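Long-range contacts in alginate lyase, family PL7 (Zobellia galactanivorans, PDB 4BE3), which acts as an exolytic alginate lyase, cleaving the uronate polysaccharide of brown algae by beta-elimination: residues S94-V99 with P168-Y173; P129-G134 with P174-D179; F137-I142 with Y161-V166; N143-N148 with D241-E246. All blocks are in the same frame, centred on the assembly; numbering follows the deposited sequence.

Contact 1 of 4, residues S94-V99 with P168-Y173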
loop_
_atom_site.group_PDB
_atom_site.type_symbol
_atom_site.label_atom_id
_atom_site.label_comp_id
_atom_site.label_asym_id
_atom_site.label_seq_id
_atom_site.Cartn_x
_atom_site.Cartn_y
_atom_site.Cartn_z
ATOM N N SER A 94 38.910 6.206 -3.826
ATOM C CA SER A 94 39.547 5.807 -5.102
ATOM C C SER A 94 38.465 5.454 -6.121
ATOM O O SER A 94 37.292 5.266 -5.768
ATOM C CB SER A 94 40.402 4.555 -4.858
ATOM O OG SER A 94 39.652 3.487 -4.272
ATOM N N GLY A 95 38.865 5.422 -7.401
ATOM C CA GLY A 95 37.843 5.114 -8.468
ATOM C C GLY A 95 38.436 5.923 -9.657
ATOM O O GLY A 95 39.367 6.778 -9.482
ATOM N N ASP A 96 37.903 5.659 -10.836
ATOM C CA ASP A 96 38.359 6.263 -12.061
ATOM C C ASP A 96 37.444 7.491 -12.291
ATOM O O ASP A 96 36.235 7.369 -12.404
ATOM C CB ASP A 96 38.207 5.202 -13.133
ATOM C CG ASP A 96 38.650 5.709 -14.472
ATOM O OD1 ASP A 96 38.422 6.884 -14.805
ATOM O OD2 ASP A 96 39.249 4.919 -15.210
ATOM N N ALA A 97 38.019 8.688 -12.314
ATOM C CA ALA A 97 37.130 9.925 -12.461
ATOM C C ALA A 97 36.468 10.041 -13.787
ATOM O O ALA A 97 35.539 10.852 -13.899
ATOM C CB ALA A 97 38.065 11.191 -12.268
ATOM N N ARG A 98 36.813 9.228 -14.780
ATOM C CA ARG A 98 36.098 9.308 -16.060
ATOM C C ARG A 98 34.725 8.555 -15.941
ATOM O O ARG A 98 33.914 8.742 -16.863
ATOM C CB ARG A 98 36.893 8.455 -17.135
ATOM C CG ARG A 98 38.207 9.241 -17.440
ATOM C CD ARG A 98 39.008 8.279 -18.426
ATOM N NE ARG A 98 39.289 6.984 -17.755
ATOM C CZ ARG A 98 39.455 5.795 -18.382
ATOM N NH1 ARG A 98 39.406 5.673 -19.720
ATOM N NH2 ARG A 98 39.574 4.628 -17.713
ATOM N N VAL A 99 34.571 7.798 -14.884
ATOM C CA VAL A 99 33.312 6.907 -14.768
ATOM C C VAL A 99 32.349 7.717 -13.920
ATOM O O VAL A 99 32.643 8.005 -12.775
ATOM C CB VAL A 99 33.754 5.582 -14.082
ATOM C CG1 VAL A 99 32.480 4.727 -13.953
ATOM C CG2 VAL A 99 34.795 4.853 -15.007
ATOM N N PRO A 168 38.311 14.506 -16.809
ATOM C CA PRO A 168 38.683 14.282 -18.237
ATOM C C PRO A 168 39.691 13.109 -18.258
ATOM O O PRO A 168 39.939 12.561 -19.335
ATOM C CB PRO A 168 39.371 15.672 -18.620
ATOM C CG PRO A 168 40.030 16.090 -17.268
ATOM C CD PRO A 168 38.907 15.716 -16.221
ATOM N N THR A 169 40.309 12.748 -17.132
ATOM C CA THR A 169 41.193 11.519 -17.085
ATOM C C THR A 169 40.951 10.793 -15.788
ATOM O O THR A 169 40.179 11.303 -14.995
ATOM C CB THR A 169 42.777 11.820 -17.198
ATOM O OG1 THR A 169 43.078 12.573 -16.048
ATOM C CG2 THR A 169 43.025 12.680 -18.443
ATOM N N ALA A 170 41.534 9.623 -15.565
ATOM C CA ALA A 170 41.178 8.803 -14.374
ATOM C C ALA A 170 41.517 9.446 -13.092
ATOM O O ALA A 170 40.823 9.258 -12.125
ATOM C CB ALA A 170 41.872 7.482 -14.396
ATOM N N THR A 171 42.574 10.271 -13.048
ATOM C CA THR A 171 42.858 10.826 -11.701
ATOM C C THR A 171 42.872 12.386 -11.743
ATOM O O THR A 171 43.458 12.984 -10.841
ATOM C CB THR A 171 44.190 10.260 -11.061
ATOM O OG1 THR A 171 45.185 10.600 -11.984
ATOM C CG2 THR A 171 44.265 8.690 -10.943
ATOM N N SER A 172 42.187 13.042 -12.661
ATOM C CA SER A 172 42.058 14.476 -12.579
ATOM C C SER A 172 40.525 14.795 -12.498
ATOM O O SER A 172 39.722 14.059 -13.102
ATOM C CB SER A 172 42.687 15.172 -13.783
ATOM O OG SER A 172 42.032 14.841 -14.952
ATOM N N TYR A 173 40.155 15.768 -11.675
ATOM C CA TYR A 173 38.727 15.928 -11.312
ATOM C C TYR A 173 38.252 17.281 -11.796
ATOM O O TYR A 173 39.072 18.234 -11.908
ATOM C CB TYR A 173 38.621 15.897 -9.767
ATOM C CG TYR A 173 39.335 14.705 -9.226
ATOM C CD1 TYR A 173 39.149 13.437 -9.806
ATOM C CD2 TYR A 173 40.234 14.832 -8.155
ATOM C CE1 TYR A 173 39.850 12.319 -9.305
ATOM C CE2 TYR A 173 40.936 13.724 -7.643
ATOM C CZ TYR A 173 40.787 12.483 -8.250
ATOM O OH TYR A 173 41.486 11.393 -7.887
#

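Contact 2 of 4, residues P129-G134 with P174-D179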
loop_
_atom_site.group_PDB
_atom_site.type_symbol
_atom_site.label_atom_id
_atom_site.label_comp_id
_atom_site.label_asym_id
_atom_site.label_seq_id
_atom_site.Cartn_x
_atom_site.Cartn_y
_atom_site.Cartn_z
ATOM N N PRO A 129 37.650 13.029 -4.849
ATOM C CA PRO A 129 38.617 12.971 -3.797
ATOM C C PRO A 129 39.237 14.356 -3.593
ATOM O O PRO A 129 39.517 15.063 -4.556
ATOM C CB PRO A 129 39.740 12.126 -4.438
ATOM C CG PRO A 129 38.958 11.059 -5.291
ATOM C CD PRO A 129 37.816 11.936 -5.844
ATOM N N GLY A 130 39.487 14.682 -2.330
ATOM C CA GLY A 130 40.094 16.028 -2.043
ATOM C C GLY A 130 39.120 17.173 -2.022
ATOM O O GLY A 130 39.437 18.129 -1.359
ATOM N N HIS A 131 37.911 17.097 -2.618
ATOM C CA HIS A 131 36.983 18.179 -2.585
ATOM C C HIS A 131 36.345 18.334 -1.233
ATOM O O HIS A 131 36.194 17.334 -0.509
ATOM C CB HIS A 131 35.800 18.000 -3.617
ATOM C CG HIS A 131 36.259 18.190 -5.048
ATOM N ND1 HIS A 131 35.424 18.110 -6.132
ATOM C CD2 HIS A 131 37.528 18.464 -5.531
ATOM C CE1 HIS A 131 36.177 18.317 -7.261
ATOM N NE2 HIS A 131 37.444 18.544 -6.889
ATOM N N THR A 132 35.984 19.581 -0.905
ATOM C CA THR A 132 35.203 19.770 0.349
ATOM C C THR A 132 33.714 19.543 -0.005
ATOM O O THR A 132 33.002 18.916 0.784
ATOM C CB THR A 132 35.416 21.182 0.900
ATOM O OG1 THR A 132 36.811 21.230 1.299
ATOM C CG2 THR A 132 34.536 21.417 2.136
ATOM N N LYS A 133 33.256 20.026 -1.150
ATOM C CA LYS A 133 31.798 19.960 -1.396
ATOM C C LYS A 133 31.598 18.882 -2.430
ATOM O O LYS A 133 32.331 18.787 -3.453
ATOM C CB LYS A 133 31.268 21.262 -2.036
ATOM C CG LYS A 133 31.384 22.320 -0.959
ATOM C CD LYS A 133 30.785 23.589 -1.383
ATOM C CE LYS A 133 31.779 24.504 -1.959
ATOM N NZ LYS A 133 31.414 25.830 -1.376
ATOM N N GLY A 134 30.506 18.128 -2.218
ATOM C CA GLY A 134 30.084 17.100 -3.177
ATOM C C GLY A 134 28.734 17.574 -3.794
ATOM O O GLY A 134 28.239 18.678 -3.491
ATOM N N PRO A 174 36.971 17.412 -12.037
ATOM C CA PRO A 174 36.438 18.762 -12.328
ATOM C C PRO A 174 36.605 19.594 -11.035
ATOM O O PRO A 174 36.930 19.015 -9.927
ATOM C CB PRO A 174 34.940 18.573 -12.487
ATOM C CG PRO A 174 34.631 17.145 -12.247
ATOM C CD PRO A 174 35.904 16.343 -11.913
ATOM N N GLU A 175 36.385 20.869 -11.137
ATOM C CA GLU A 175 36.533 21.645 -9.891
ATOM C C GLU A 175 35.315 21.348 -8.958
ATOM O O GLU A 175 34.277 20.817 -9.390
ATOM C CB GLU A 175 36.580 23.091 -10.164
ATOM C CG GLU A 175 35.281 23.602 -10.570
ATOM C CD GLU A 175 35.343 25.147 -10.876
ATOM O OE1 GLU A 175 36.414 25.685 -11.223
ATOM O OE2 GLU A 175 34.293 25.824 -10.818
ATOM N N GLU A 176 35.486 21.610 -7.712
ATOM C CA GLU A 176 34.378 21.270 -6.748
ATOM C C GLU A 176 33.195 22.160 -7.064
ATOM O O GLU A 176 33.363 23.355 -7.471
ATOM C CB GLU A 176 34.811 21.282 -5.269
ATOM C CG GLU A 176 34.766 22.634 -4.772
ATOM C CD GLU A 176 35.104 22.753 -3.305
ATOM O OE1 GLU A 176 35.165 21.800 -2.598
ATOM O OE2 GLU A 176 35.298 23.910 -2.858
ATOM N N PRO A 177 31.964 21.626 -6.861
ATOM C CA PRO A 177 30.812 22.431 -7.150
ATOM C C PRO A 177 30.704 23.501 -6.066
ATOM O O PRO A 177 30.604 23.165 -4.855
ATOM C CB PRO A 177 29.665 21.401 -7.038
ATOM C CG PRO A 177 30.142 20.282 -6.140
ATOM C CD PRO A 177 31.634 20.200 -6.577
ATOM N N GLU A 178 30.556 24.722 -6.477
ATOM C CA GLU A 178 30.434 25.823 -5.497
ATOM C C GLU A 178 29.159 25.765 -4.692
ATOM O O GLU A 178 29.174 26.058 -3.480
ATOM C CB GLU A 178 30.504 27.184 -6.254
ATOM C CG GLU A 178 29.770 28.338 -5.554
ATOM C CD GLU A 178 30.493 28.829 -4.302
ATOM O OE1 GLU A 178 31.737 28.795 -4.307
ATOM O OE2 GLU A 178 29.797 29.248 -3.329
ATOM N N ASP A 179 28.100 25.246 -5.290
ATOM C CA ASP A 179 26.868 25.201 -4.519
ATOM C C ASP A 179 26.685 23.774 -3.863
ATOM O O ASP A 179 25.580 23.434 -3.478
ATOM C CB ASP A 179 25.666 25.478 -5.443
ATOM C CG ASP A 179 25.573 24.498 -6.610
ATOM O OD1 ASP A 179 26.678 24.024 -7.117
ATOM O OD2 ASP A 179 24.404 24.092 -7.021
#

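Contact 3 of 4, residues F137-I142 with Y161-V166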
loop_
_atom_site.group_PDB
_atom_site.type_symbol
_atom_site.label_atom_id
_atom_site.label_comp_id
_atom_site.label_asym_id
_atom_site.label_seq_id
_atom_site.Cartn_x
_atom_site.Cartn_y
_atom_site.Cartn_z
ATOM N N PHE A 137 22.321 14.521 -6.570
ATOM C CA PHE A 137 21.577 14.573 -7.789
ATOM C C PHE A 137 20.668 13.336 -7.806
ATOM O O PHE A 137 20.859 12.430 -6.932
ATOM C CB PHE A 137 22.466 14.475 -9.073
ATOM C CG PHE A 137 23.500 13.377 -9.045
ATOM C CD1 PHE A 137 23.147 12.081 -9.568
ATOM C CD2 PHE A 137 24.851 13.692 -8.703
ATOM C CE1 PHE A 137 24.121 11.011 -9.694
ATOM C CE2 PHE A 137 25.823 12.602 -8.768
ATOM C CZ PHE A 137 25.457 11.349 -9.276
ATOM N N TRP A 138 19.680 13.295 -8.662
ATOM C CA TRP A 138 18.832 12.079 -8.652
ATOM C C TRP A 138 18.654 11.559 -10.054
ATOM O O TRP A 138 18.587 12.353 -10.989
ATOM C CB TRP A 138 17.474 12.368 -7.978
ATOM C CG TRP A 138 16.628 13.324 -8.757
ATOM C CD1 TRP A 138 16.678 14.716 -8.660
ATOM C CD2 TRP A 138 15.544 12.996 -9.697
ATOM N NE1 TRP A 138 15.686 15.271 -9.424
ATOM C CE2 TRP A 138 14.975 14.285 -10.089
ATOM C CE3 TRP A 138 14.987 11.777 -10.181
ATOM C CZ2 TRP A 138 13.894 14.409 -10.994
ATOM C CZ3 TRP A 138 13.888 11.914 -11.078
ATOM C CH2 TRP A 138 13.381 13.175 -11.473
ATOM N N ASN A 139 18.555 10.242 -10.207
ATOM C CA ASN A 139 18.509 9.647 -11.578
ATOM C C ASN A 139 17.124 8.948 -11.740
ATOM O O ASN A 139 16.635 8.326 -10.747
ATOM C CB ASN A 139 19.489 8.499 -11.652
ATOM C CG ASN A 139 20.908 9.023 -11.880
ATOM O OD1 ASN A 139 21.152 10.198 -11.619
ATOM N ND2 ASN A 139 21.863 8.094 -12.322
ATOM N N TYR A 140 16.571 9.051 -12.936
ATOM C CA TYR A 140 15.325 8.310 -13.289
ATOM C C TYR A 140 15.813 7.244 -14.242
ATOM O O TYR A 140 16.475 7.610 -15.264
ATOM C CB TYR A 140 14.412 9.307 -14.037
ATOM C CG TYR A 140 13.206 8.551 -14.602
ATOM C CD1 TYR A 140 12.132 8.234 -13.726
ATOM C CD2 TYR A 140 13.169 8.184 -15.974
ATOM C CE1 TYR A 140 11.008 7.576 -14.218
ATOM C CE2 TYR A 140 12.047 7.490 -16.495
ATOM C CZ TYR A 140 10.996 7.190 -15.543
ATOM O OH TYR A 140 9.871 6.476 -16.074
ATOM N N GLU A 141 15.485 5.942 -14.038
ATOM C CA GLU A 141 15.889 4.964 -15.036
ATOM C C GLU A 141 14.674 4.591 -15.866
ATOM O O GLU A 141 13.539 4.391 -15.300
ATOM C CB GLU A 141 16.387 3.774 -14.250
ATOM C CG GLU A 141 16.729 2.614 -15.231
ATOM C CD GLU A 141 17.432 1.516 -14.439
ATOM O OE1 GLU A 141 17.079 1.156 -13.253
ATOM O OE2 GLU A 141 18.400 0.948 -15.037
ATOM N N ILE A 142 14.792 4.517 -17.210
ATOM C CA ILE A 142 13.592 4.205 -17.988
ATOM C C ILE A 142 13.124 2.790 -17.741
ATOM O O ILE A 142 13.883 1.883 -17.484
ATOM C CB ILE A 142 13.817 4.459 -19.527
ATOM C CG1 ILE A 142 15.092 3.738 -19.979
ATOM C CG2 ILE A 142 13.911 5.972 -19.828
ATOM C CD1 ILE A 142 15.096 3.521 -21.558
ATOM N N TYR A 161 26.638 19.125 -9.152
ATOM C CA TYR A 161 26.609 18.576 -10.493
ATOM C C TYR A 161 25.620 17.386 -10.590
ATOM O O TYR A 161 25.159 16.850 -9.575
ATOM C CB TYR A 161 27.934 17.909 -10.776
ATOM C CG TYR A 161 29.097 18.943 -10.775
ATOM C CD1 TYR A 161 28.920 20.215 -11.359
ATOM C CD2 TYR A 161 30.290 18.588 -10.171
ATOM C CE1 TYR A 161 30.018 21.193 -11.345
ATOM C CE2 TYR A 161 31.401 19.504 -10.231
ATOM C CZ TYR A 161 31.186 20.747 -10.857
ATOM O OH TYR A 161 32.269 21.685 -10.892
ATOM N N ASP A 162 25.256 17.027 -11.781
ATOM C CA ASP A 162 24.564 15.698 -11.959
ATOM C C ASP A 162 25.654 14.599 -12.283
ATOM O O ASP A 162 26.863 14.902 -12.234
ATOM C CB ASP A 162 23.454 15.752 -13.034
ATOM C CG ASP A 162 23.986 16.069 -14.392
ATOM O OD1 ASP A 162 25.040 15.535 -14.838
ATOM O OD2 ASP A 162 23.325 16.904 -15.041
ATOM N N MET A 163 25.252 13.361 -12.574
ATOM C CA MET A 163 26.236 12.329 -12.585
ATOM C C MET A 163 27.156 12.506 -13.808
ATOM O O MET A 163 28.231 11.843 -13.832
ATOM C CB MET A 163 25.413 10.995 -12.915
ATOM C CG MET A 163 26.145 9.796 -12.502
ATOM S SD MET A 163 25.158 8.387 -13.215
ATOM C CE MET A 163 26.088 7.098 -12.371
ATOM N N SER A 164 26.735 13.327 -14.768
ATOM C CA SER A 164 27.461 13.363 -16.077
ATOM C C SER A 164 28.770 14.176 -15.981
ATOM O O SER A 164 29.571 14.180 -16.915
ATOM C CB SER A 164 26.594 13.978 -17.240
ATOM O OG SER A 164 26.356 15.358 -16.991
ATOM N N VAL A 165 28.951 14.907 -14.891
ATOM C CA VAL A 165 30.148 15.786 -14.771
ATOM C C VAL A 165 31.310 14.894 -14.312
ATOM O O VAL A 165 31.418 14.570 -13.109
ATOM C CB VAL A 165 29.916 16.951 -13.805
ATOM C CG1 VAL A 165 31.190 17.859 -13.844
ATOM C CG2 VAL A 165 28.781 17.846 -14.374
ATOM N N VAL A 166 32.138 14.461 -15.235
ATOM C CA VAL A 166 33.214 13.499 -14.938
ATOM C C VAL A 166 34.540 14.232 -15.040
ATOM O O VAL A 166 34.588 15.350 -15.589
ATOM C CB VAL A 166 33.143 12.286 -15.895
ATOM C CG1 VAL A 166 31.765 11.525 -15.685
ATOM C CG2 VAL A 166 33.164 12.753 -17.392
#

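Contact 4 of 4, residues N143-N148 with D241-E246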
loop_
_atom_site.group_PDB
_atom_site.type_symbol
_atom_site.label_atom_id
_atom_site.label_comp_id
_atom_site.label_asym_id
_atom_site.label_seq_id
_atom_site.Cartn_x
_atom_site.Cartn_y
_atom_site.Cartn_z
ATOM N N ASN A 143 11.775 2.616 -17.772
ATOM C CA ASN A 143 11.285 1.251 -17.777
ATOM C C ASN A 143 11.249 0.731 -19.235
ATOM O O ASN A 143 10.254 0.923 -19.945
ATOM C CB ASN A 143 9.853 1.268 -17.181
ATOM C CG ASN A 143 9.406 -0.162 -16.773
ATOM O OD1 ASN A 143 8.237 -0.407 -16.358
ATOM N ND2 ASN A 143 10.329 -1.061 -16.790
ATOM N N THR A 144 12.409 0.229 -19.667
ATOM C CA THR A 144 12.712 0.051 -21.093
ATOM C C THR A 144 11.620 -0.766 -21.792
ATOM O O THR A 144 11.159 -1.756 -21.234
ATOM C CB THR A 144 14.005 -0.772 -21.187
ATOM O OG1 THR A 144 14.940 -0.239 -20.237
ATOM C CG2 THR A 144 14.668 -0.652 -22.643
ATOM N N LYS A 145 11.201 -0.311 -22.955
ATOM C CA LYS A 145 10.249 -1.107 -23.807
ATOM C C LYS A 145 11.109 -2.163 -24.389
ATOM O O LYS A 145 12.053 -1.875 -25.054
ATOM C CB LYS A 145 9.632 -0.175 -24.849
ATOM C CG LYS A 145 8.528 -0.829 -25.722
ATOM C CD LYS A 145 8.308 0.155 -26.867
ATOM C CE LYS A 145 7.684 -0.525 -28.081
ATOM N NZ LYS A 145 6.282 -0.864 -27.699
ATOM N N GLY A 146 10.808 -3.439 -24.159
ATOM C CA GLY A 146 11.694 -4.470 -24.755
ATOM C C GLY A 146 12.940 -4.778 -23.923
ATOM O O GLY A 146 12.884 -4.759 -22.732
ATOM N N ASP A 147 14.067 -4.985 -24.555
ATOM C CA ASP A 147 15.240 -5.536 -23.931
ATOM C C ASP A 147 15.872 -4.469 -23.033
ATOM O O ASP A 147 16.388 -3.408 -23.484
ATOM C CB ASP A 147 16.220 -5.876 -25.055
ATOM C CG ASP A 147 17.603 -6.282 -24.592
ATOM O OD1 ASP A 147 17.856 -6.657 -23.418
ATOM O OD2 ASP A 147 18.497 -6.222 -25.504
ATOM N N ASN A 148 15.957 -4.842 -21.795
ATOM C CA ASN A 148 16.519 -3.925 -20.764
ATOM C C ASN A 148 18.027 -3.710 -20.902
ATOM O O ASN A 148 18.581 -2.861 -20.190
ATOM C CB ASN A 148 16.222 -4.519 -19.384
ATOM C CG ASN A 148 16.212 -3.414 -18.254
ATOM O OD1 ASN A 148 16.572 -3.674 -17.114
ATOM N ND2 ASN A 148 15.719 -2.233 -18.606
ATOM N N ASP A 241 20.597 3.165 -26.130
ATOM C CA ASP A 241 19.708 3.960 -26.903
ATOM C C ASP A 241 18.282 3.358 -26.748
ATOM O O ASP A 241 17.489 3.428 -27.681
ATOM C CB ASP A 241 20.149 3.861 -28.347
ATOM C CG ASP A 241 19.914 2.496 -28.948
ATOM O OD1 ASP A 241 20.048 1.424 -28.278
ATOM O OD2 ASP A 241 19.589 2.523 -30.137
ATOM N N GLY A 242 17.963 2.776 -25.546
ATOM C CA GLY A 242 16.583 2.282 -25.400
ATOM C C GLY A 242 15.540 3.368 -25.385
ATOM O O GLY A 242 15.843 4.546 -25.091
ATOM N N ILE A 243 14.321 2.961 -25.627
ATOM C CA ILE A 243 13.159 3.793 -25.463
ATOM C C ILE A 243 12.326 3.193 -24.310
ATOM O O ILE A 243 12.452 1.984 -23.958
ATOM C CB ILE A 243 12.381 3.978 -26.780
ATOM C CG1 ILE A 243 11.921 2.609 -27.337
ATOM C CG2 ILE A 243 13.268 4.826 -27.754
ATOM C CD1 ILE A 243 10.743 2.700 -28.249
ATOM N N GLU A 244 11.443 4.021 -23.773
ATOM C CA GLU A 244 10.668 3.593 -22.592
ATOM C C GLU A 244 9.253 3.231 -22.988
ATOM O O GLU A 244 8.650 3.820 -23.924
ATOM C CB GLU A 244 10.647 4.764 -21.566
ATOM C CG GLU A 244 9.848 4.375 -20.297
ATOM C CD GLU A 244 10.083 5.401 -19.185
ATOM O OE1 GLU A 244 10.044 6.600 -19.525
ATOM O OE2 GLU A 244 10.200 4.996 -17.990
ATOM N N ARG A 245 8.692 2.243 -22.324
ATOM C CA ARG A 245 7.246 1.943 -22.596
ATOM C C ARG A 245 6.386 3.155 -22.322
ATOM O O ARG A 245 6.674 3.956 -21.408
ATOM C CB ARG A 245 6.712 0.997 -21.657
ATOM C CG ARG A 245 7.556 -0.099 -21.355
ATOM C CD ARG A 245 7.277 -0.050 -19.901
ATOM N NE ARG A 245 6.953 -1.334 -19.461
ATOM C CZ ARG A 245 7.649 -2.487 -19.468
ATOM N NH1 ARG A 245 8.849 -2.706 -19.843
ATOM N NH2 ARG A 245 7.016 -3.508 -18.993
ATOM N N GLU A 246 5.249 3.194 -23.016
ATOM C CA GLU A 246 4.458 4.395 -23.085
ATOM C C GLU A 246 3.944 4.740 -21.684
ATOM O O GLU A 246 3.787 5.914 -21.331
ATOM C CB GLU A 246 3.251 4.146 -24.066
ATOM C CG GLU A 246 2.224 5.284 -23.968
ATOM C CD GLU A 246 1.052 5.052 -24.948
ATOM O OE1 GLU A 246 1.014 3.995 -25.606
ATOM O OE2 GLU A 246 0.192 5.934 -25.054
HETATM O O HOH W 1 14.087 -0.034 -26.198
#

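Contact 1 of 4, residues S94-V99 with P168-Y173
Ala-97 and Ala-170 bring together two type I turns, Asp-96 to Val-99 and Thr-169 to Ser-172. The Ala-97 CB points at the second turn and meets the Tyr-173 ring at its edge, near the ring plane, 3.5 Å from Tyr-173 CD1. The carbonyl oxygens of Thr-169, Ala-170 and Ser-172 also close on this methyl, which packs it between backbone and ring rim. Beside it, Ala-97 N gives a nearly straight hydrogen bond (170°) to Ala-170 O at 2.9 Å. Next to it, a polar pair within 94-99 packs on the other turn. Asp-96 holds CG anti to its backbone N (chi1 180°), and the carboxylate then lies against Ala-170, with Asp-96 OD1 3.5 Å from Ala-170 CB. The same OD1 closes an Asx turn with Arg-98 N at 2.8 Å and uses its syn lone pair for Arg-98 NE at 3.1 Å. Arg-98 NH2 bonds Asp-96 OD2, which lies in the guanidinium plane, completing a side-on salt bridge. The arginine chain lies against the backbone of the other turn, Arg-98 CG lying 3.6 Å from Thr-169 C. An alanine in place of Asp-96 would remove the carboxylate, probably leaving Arg-98 N without its Asx-turn acceptor and the guanidinium without its salt-bridge mate, free to turn away from Ala-170. In the jelly-roll fold the contact joins the connection that leads from strand 80-90 of one sheet to strand 104-112 of the other, to the long loop between strands 153-157 and 181-182.

Contact 2 of 4, residues P129-G134 with P174-D179
His-131 and Glu-176 pack against each other, the ring face on the glutamate chain, where a loop of the jelly roll runs along the approach to strand 133-141. This is the tight part. Glu-176 CB sits over one face of the imidazole, offset toward the rim, in a CH-pi contact 3.6 Å from the ring centroid. The two side chains slide past each other in opposite directions, their ring and carboxylate planes 74° apart. Glu-176 CG takes the crowded position between backbone N and carbonyl carbon (chi1 83°), and the chain beyond is extended, bringing the carboxylate to the opposite backbone. There Glu-176 OE1 accepts two successive amides: Thr-132 N at 2.9 Å, nearly along the C-O direction, and Lys-133 N at 3.0 Å from above the carboxylate plane. Pro-177 continues the packing inward, its CG 3.6 Å from Gly-134 O. Phe-128 meets the His-131 ring with planes at about 60°, and Gly-134 goes on to pair with Ile-181.

The outer side is looser. Thr-132 and Glu-178 are exposed, and Lys-133 NZ stays 4.2 Å from Glu-178 OE1, beyond a salt bridge. The lysine chain bends at its last two torsions, and Lys-133 NZ donates to Glu-178 O at 3.1 Å.

Contact 3 of 4, residues F137-I142 with Y161-V166
Asn-139 ND2 points an N-H at the thioether of Met-163, a weak but fairly straight hydrogen bond to Met-163 SD of 3.4 Å (161°), with the side chains crossing at about a right angle. Sulfur is a modest acceptor, and the amide has stronger partners: Asn-139 OD1 accepts from Ser-155 OG, while ND2 also reaches Asp-153 OD2. These bonds fix the rotation of the amide that faces the sulfur. Equally distinctive is the peptide laid on the Phe-137 ring. Met-163 N stands 3.6 Å above the plane over its centre, and Asp-162 C is on the same face, toward the rim. With Phe-137 CG between the backbone N and the carbonyl carbon (chi1 47°), the ring starts out toward the loop. Farther round the ring, Phe-137 CE1 packs on Met-163 CB at 3.5 Å.

The fold here is the beta jelly roll, and strand 133-141 runs antiparallel between strands 121-126 and 153-157, with Phe-124 stacked on Phe-137. The loop passing over this strand is shaped by an Asx turn inside a type I turn. Asp-162 OD1 accepts Ser-164 N at 2.8 Å on its anti lone pair and Ser-164 OG on its syn one. Next to it, Val-165 CG1 lies over the centre of the Tyr-161 ring, 3.7 Å above its plane.

Contact 4 of 4, residues N143-N148 with D241-E246
The guanidinium of Arg-245 and the amide of Asn-143 are stacked, their planes 5° apart, the amide covering one face with an offset toward the rim. At the guanidinium edge, near its plane, lies Thr-144 O, which accepts from Arg-245 NH1 at 2.9 Å. The N-H approaches from above the carbonyl plane and the bond is bent (137°). The arginine chain bends at chi2 and chi3, and Arg-245 CD lies 3.1 Å from Asn-143 O. An alanine in place of Arg-245 would remove the stacked group, probably leaving Thr-144 O without its NH1 donor, though a weak bond from His-116 would remain, and the Asn-143 amide freer to turn.

Thr-144 and Glu-244 form a single beta bridge, framed by Lys-145 N to Ile-243 O at 2.8 Å and Arg-245 N to Asn-143 O at 3.1 Å. Glu-244 OE2 accepts Asn-143 N, 2.9 Å away, and also Tyr-140 OH. A water links Lys-145 O to Ile-243 N, while the Lys-145 and Ile-243 side chains lie side by side, pointing the same way, with Lys-145 CD 3.8 Å from Ile-243 CD1. The bridge joins the loop between strands 133-141 and 153-157 to the loop that leads from helix 229-234 to strand 254-258.

In the fold
From the N terminus, the chain leaves strand 80-90 and supplies the first halves of all four contacts in turn, the last three just before, along and just beyond strand 133-141. The return begins at 161-166, where contact 3 closes the shortest loop. Contact 1 closes at 168-173 and contact 2 at 174-179, so these two cross, and both enclose contact 3. Contact 4 closes last, at 241-246, and crosses the other three. Contacts 1, 2 and 3 touch one another and tie the long loop 158-180 to the ten-stranded sheet and the 94-99 loop. Contact 4, whose nearest atoms are about 17 Å from contact 1, meets contact 3 through Tyr-140 and Glu-244.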